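Local coordinates for protein Dok-7 (Mus musculus, PDB 3ML4) that activates the receptor tyrosine kinase MuSK as a dimeric cytoplasmic adaptor and binds phosphoinositides through its PH domain, driving neuromuscular synapse formation, at residues W27-K32 and C49-G54. Numbering follows the deposited sequence.
Sequences WLVLRK and CERSKG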
ATOM      1  N   TRP B  27     -20.713  -3.775 -17.478  1.00 42.00           N
ATOM      2  CA  TRP B  27     -20.547  -4.246 -16.106  1.00 41.54           C
ATOM      3  C   TRP B  27     -19.095  -4.029 -15.687  1.00 41.57           C
ATOM      4  O   TRP B  27     -18.169  -4.542 -16.328  1.00 41.48           O
ATOM      5  CB  TRP B  27     -20.955  -5.713 -15.974  1.00 41.06           C
ATOM      6  CG  TRP B  27     -20.899  -6.246 -14.566  1.00 40.73           C
ATOM      7  CD1 TRP B  27     -19.828  -6.839 -13.959  1.00 40.62           C
ATOM      8  CD2 TRP B  27     -21.959  -6.246 -13.593  1.00 40.37           C
ATOM      9  NE1 TRP B  27     -20.150  -7.205 -12.672  1.00 41.03           N
ATOM     10  CE2 TRP B  27     -21.452  -6.855 -12.422  1.00 40.50           C
ATOM     11  CE3 TRP B  27     -23.284  -5.792 -13.599  1.00 39.99           C
ATOM     12  CZ2 TRP B  27     -22.224  -7.019 -11.265  1.00 40.48           C
ATOM     13  CZ3 TRP B  27     -24.052  -5.954 -12.447  1.00 40.46           C
ATOM     14  CH2 TRP B  27     -23.518  -6.564 -11.297  1.00 40.51           C
ATOM     15  N   LEU B  28     -18.908  -3.250 -14.622  1.00 41.60           N
ATOM     16  CA  LEU B  28     -17.573  -2.836 -14.185  1.00 41.51           C
ATOM     17  C   LEU B  28     -17.179  -3.489 -12.878  1.00 41.46           C
ATOM     18  O   LEU B  28     -17.948  -3.494 -11.916  1.00 41.56           O
ATOM     19  CB  LEU B  28     -17.492  -1.309 -14.050  1.00 41.57           C
ATOM     20  CG  LEU B  28     -16.148  -0.669 -13.675  1.00 41.55           C
ATOM     21  CD1 LEU B  28     -15.137  -0.761 -14.813  1.00 40.99           C
ATOM     22  CD2 LEU B  28     -16.348   0.777 -13.272  1.00 41.39           C
ATOM     23  N   VAL B  29     -15.970  -4.039 -12.863  1.00 41.38           N
ATOM     24  CA  VAL B  29     -15.385  -4.623 -11.659  1.00 41.26           C
ATOM     25  C   VAL B  29     -14.190  -3.780 -11.204  1.00 41.11           C
ATOM     26  O   VAL B  29     -13.237  -3.570 -11.964  1.00 40.91           O
ATOM     27  CB  VAL B  29     -14.954  -6.102 -11.897  1.00 41.28           C
ATOM     28  CG1 VAL B  29     -14.002  -6.595 -10.806  1.00 41.26           C
ATOM     29  CG2 VAL B  29     -16.171  -7.007 -11.991  1.00 41.28           C
ATOM     30  N   LEU B  30     -14.257  -3.291  -9.968  1.00 40.97           N
ATOM     31  CA  LEU B  30     -13.127  -2.596  -9.358  1.00 40.92           C
ATOM     32  C   LEU B  30     -12.545  -3.409  -8.227  1.00 40.96           C
ATOM     33  O   LEU B  30     -13.272  -3.875  -7.345  1.00 40.86           O
ATOM     34  CB  LEU B  30     -13.528  -1.208  -8.850  1.00 40.81           C
ATOM     35  CG  LEU B  30     -13.705  -0.119  -9.909  1.00 41.00           C
ATOM     36  CD1 LEU B  30     -14.164   1.175  -9.263  1.00 40.77           C
ATOM     37  CD2 LEU B  30     -12.421   0.105 -10.730  1.00 40.67           C
ATOM     38  N   ARG B  31     -11.229  -3.588  -8.270  1.00 41.26           N
ATOM     39  CA  ARG B  31     -10.501  -4.256  -7.192  1.00 41.51           C
ATOM     40  C   ARG B  31      -9.071  -3.743  -7.064  1.00 41.52           C
ATOM     41  O   ARG B  31      -8.481  -3.270  -8.038  1.00 41.42           O
ATOM     42  CB  ARG B  31     -10.528  -5.786  -7.361  1.00 41.46           C
ATOM     43  CG  ARG B  31      -9.609  -6.386  -8.431  1.00 41.58           C
ATOM     44  CD  ARG B  31      -9.680  -7.902  -8.311  1.00 41.87           C
ATOM     45  NE  ARG B  31      -8.732  -8.663  -9.124  1.00 42.15           N
ATOM     46  CZ  ARG B  31      -7.485  -8.951  -8.757  1.00 42.27           C
ATOM     47  NH1 ARG B  31      -7.001  -8.498  -7.610  1.00 42.08           N
ATOM     48  NH2 ARG B  31      -6.709  -9.679  -9.550  1.00 42.72           N
ATOM     49  N   LYS B  32      -8.536  -3.828  -5.849  1.00 41.77           N
ATOM     50  CA  LYS B  32      -7.132  -3.527  -5.588  1.00 41.91           C
ATOM     51  C   LYS B  32      -6.266  -4.643  -6.171  1.00 42.22           C
ATOM     52  O   LYS B  32      -6.519  -5.817  -5.896  1.00 42.13           O
ATOM     53  CB  LYS B  32      -6.891  -3.397  -4.082  1.00 41.82           C
ATOM     54  CG  LYS B  32      -7.516  -2.156  -3.452  1.00 41.93           C
ATOM     55  CD  LYS B  32      -7.670  -2.293  -1.940  1.00 42.87           C
ATOM     56  CE  LYS B  32      -6.444  -1.798  -1.171  1.00 43.36           C
ATOM     57  NZ  LYS B  32      -5.320  -2.770  -1.174  1.00 44.32           N
ATOM     58  N   CYS B  49     -23.592 -11.319 -17.256  1.00 57.74           N
ATOM     59  CA  CYS B  49     -23.492 -12.741 -17.597  1.00 58.11           C
ATOM     60  C   CYS B  49     -22.069 -13.163 -17.948  1.00 58.14           C
ATOM     61  O   CYS B  49     -21.583 -14.171 -17.435  1.00 58.22           O
ATOM     62  CB  CYS B  49     -24.448 -13.102 -18.733  1.00 58.16           C
ATOM     63  SG  CYS B  49     -26.188 -12.873 -18.315  1.00 59.42           S
ATOM     64  N   GLU B  50     -21.411 -12.394 -18.818  1.00 58.14           N
ATOM     65  CA  GLU B  50     -20.010 -12.634 -19.172  1.00 58.23           C
ATOM     66  C   GLU B  50     -19.142 -12.744 -17.919  1.00 58.33           C
ATOM     67  O   GLU B  50     -18.185 -13.524 -17.878  1.00 58.53           O
ATOM     68  CB  GLU B  50     -19.479 -11.508 -20.059  1.00 58.33           C
ATOM     69  CG  GLU B  50     -19.762 -11.658 -21.544  1.00 58.13           C
ATOM     70  CD  GLU B  50     -18.914 -10.721 -22.392  1.00 58.17           C
ATOM     71  OE1 GLU B  50     -17.802 -10.352 -21.956  1.00 57.94           O
ATOM     72  OE2 GLU B  50     -19.357 -10.353 -23.498  1.00 58.19           O
ATOM     73  N   ARG B  51     -19.491 -11.947 -16.910  1.00 58.41           N
ATOM     74  CA  ARG B  51     -18.840 -11.948 -15.600  1.00 58.34           C
ATOM     75  C   ARG B  51     -19.299 -13.144 -14.759  1.00 58.32           C
ATOM     76  O   ARG B  51     -18.480 -13.799 -14.103  1.00 58.34           O
ATOM     77  CB  ARG B  51     -19.113 -10.607 -14.891  1.00 58.33           C
ATOM     78  CG  ARG B  51     -19.128 -10.619 -13.361  1.00 57.92           C
ATOM     79  CD  ARG B  51     -17.732 -10.627 -12.766  1.00 57.28           C
ATOM     80  NE  ARG B  51     -17.776 -10.399 -11.325  1.00 56.96           N
ATOM     81  CZ  ARG B  51     -16.851 -10.815 -10.464  1.00 56.66           C
ATOM     82  NH1 ARG B  51     -15.799 -11.504 -10.890  1.00 56.50           N
ATOM     83  NH2 ARG B  51     -16.988 -10.551  -9.170  1.00 55.95           N
ATOM     84  N   SER B  52     -20.605 -13.421 -14.791  1.00 58.24           N
ATOM     85  CA  SER B  52     -21.192 -14.577 -14.107  1.00 58.08           C
ATOM     86  C   SER B  52     -20.549 -15.867 -14.608  1.00 57.84           C
ATOM     87  O   SER B  52     -20.123 -16.705 -13.813  1.00 57.91           O
ATOM     88  CB  SER B  52     -22.707 -14.633 -14.335  1.00 58.12           C
ATOM     89  OG  SER B  52     -23.304 -13.354 -14.203  1.00 58.51           O
ATOM     90  N   LYS B  53     -20.463 -15.999 -15.933  1.00 57.53           N
ATOM     91  CA  LYS B  53     -19.867 -17.166 -16.585  1.00 57.11           C
ATOM     92  C   LYS B  53     -18.347 -17.166 -16.452  1.00 56.89           C
ATOM     93  O   LYS B  53     -17.668 -18.045 -16.988  1.00 56.97           O
ATOM     94  CB  LYS B  53     -20.275 -17.221 -18.060  1.00 57.03           C
ATOM     95  N   GLY B  54     -17.824 -16.170 -15.740  1.00 56.57           N
ATOM     96  CA  GLY B  54     -16.401 -16.081 -15.422  1.00 55.95           C
ATOM     97  C   GLY B  54     -15.480 -16.133 -16.624  1.00 55.43           C
ATOM     98  O   GLY B  54     -14.446 -16.796 -16.582  1.00 55.62           O
TER
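A single arginine, Arg-51, reaches from the short helix 48-52 to the outer surface of strand 24-31 in the PH domain, where it packs against Trp-27 and Val-29. The contact is small, 129 Å² in all, and is made by van der Waals touches between side chains. Arg-51 starts with CG anti to its own amide nitrogen (chi1 152°) and bends at chi2, which carries its methylenes past the pyrrole part of the indole and its guanidinium on to the valine. CG lies 3.6 Å from Trp-27 NE1, and CB is 3.9 Å from Trp-27 CD1. The indole and guanidinium planes are 29° apart and the arginine runs obliquely to the ring; against Trp-27 it is the aliphatic stem, CB to CD, that does the touching. Farther along, Val-29 crosses the arginine at about a right angle and sets CG2 over one face of the guanidinium, near its rim, 3.8 Å from Arg-51 NE.

The polar ends are held by the chain's N-terminal part. Glu-12, on the neighbouring strand 11-17, accepts a hydrogen bond from Trp-27 NE1 through one carboxylate oxygen and forms a salt bridge to Arg-51 NH2 through the other, while Arg-51 NH1 bonds to the backbone oxygen of Glu-7. A leucine in place of Arg-51 would probably leave the Glu-12 carboxylate without its charged mate and the Glu-7 carbonyl without this donor. Behind the arginine, the helix finishes in a Schellman motif, with Gly-54 at positive phi. Leu-28 and Leu-30 point to the other side of the strand, against helix 98-112, the C-terminal helix typical of the PH fold; the arrangement thus joins the short helix in the connection between strands 40-45 and 59-71 to the face of the PH-domain beta-sheet turned away from helix 98-112.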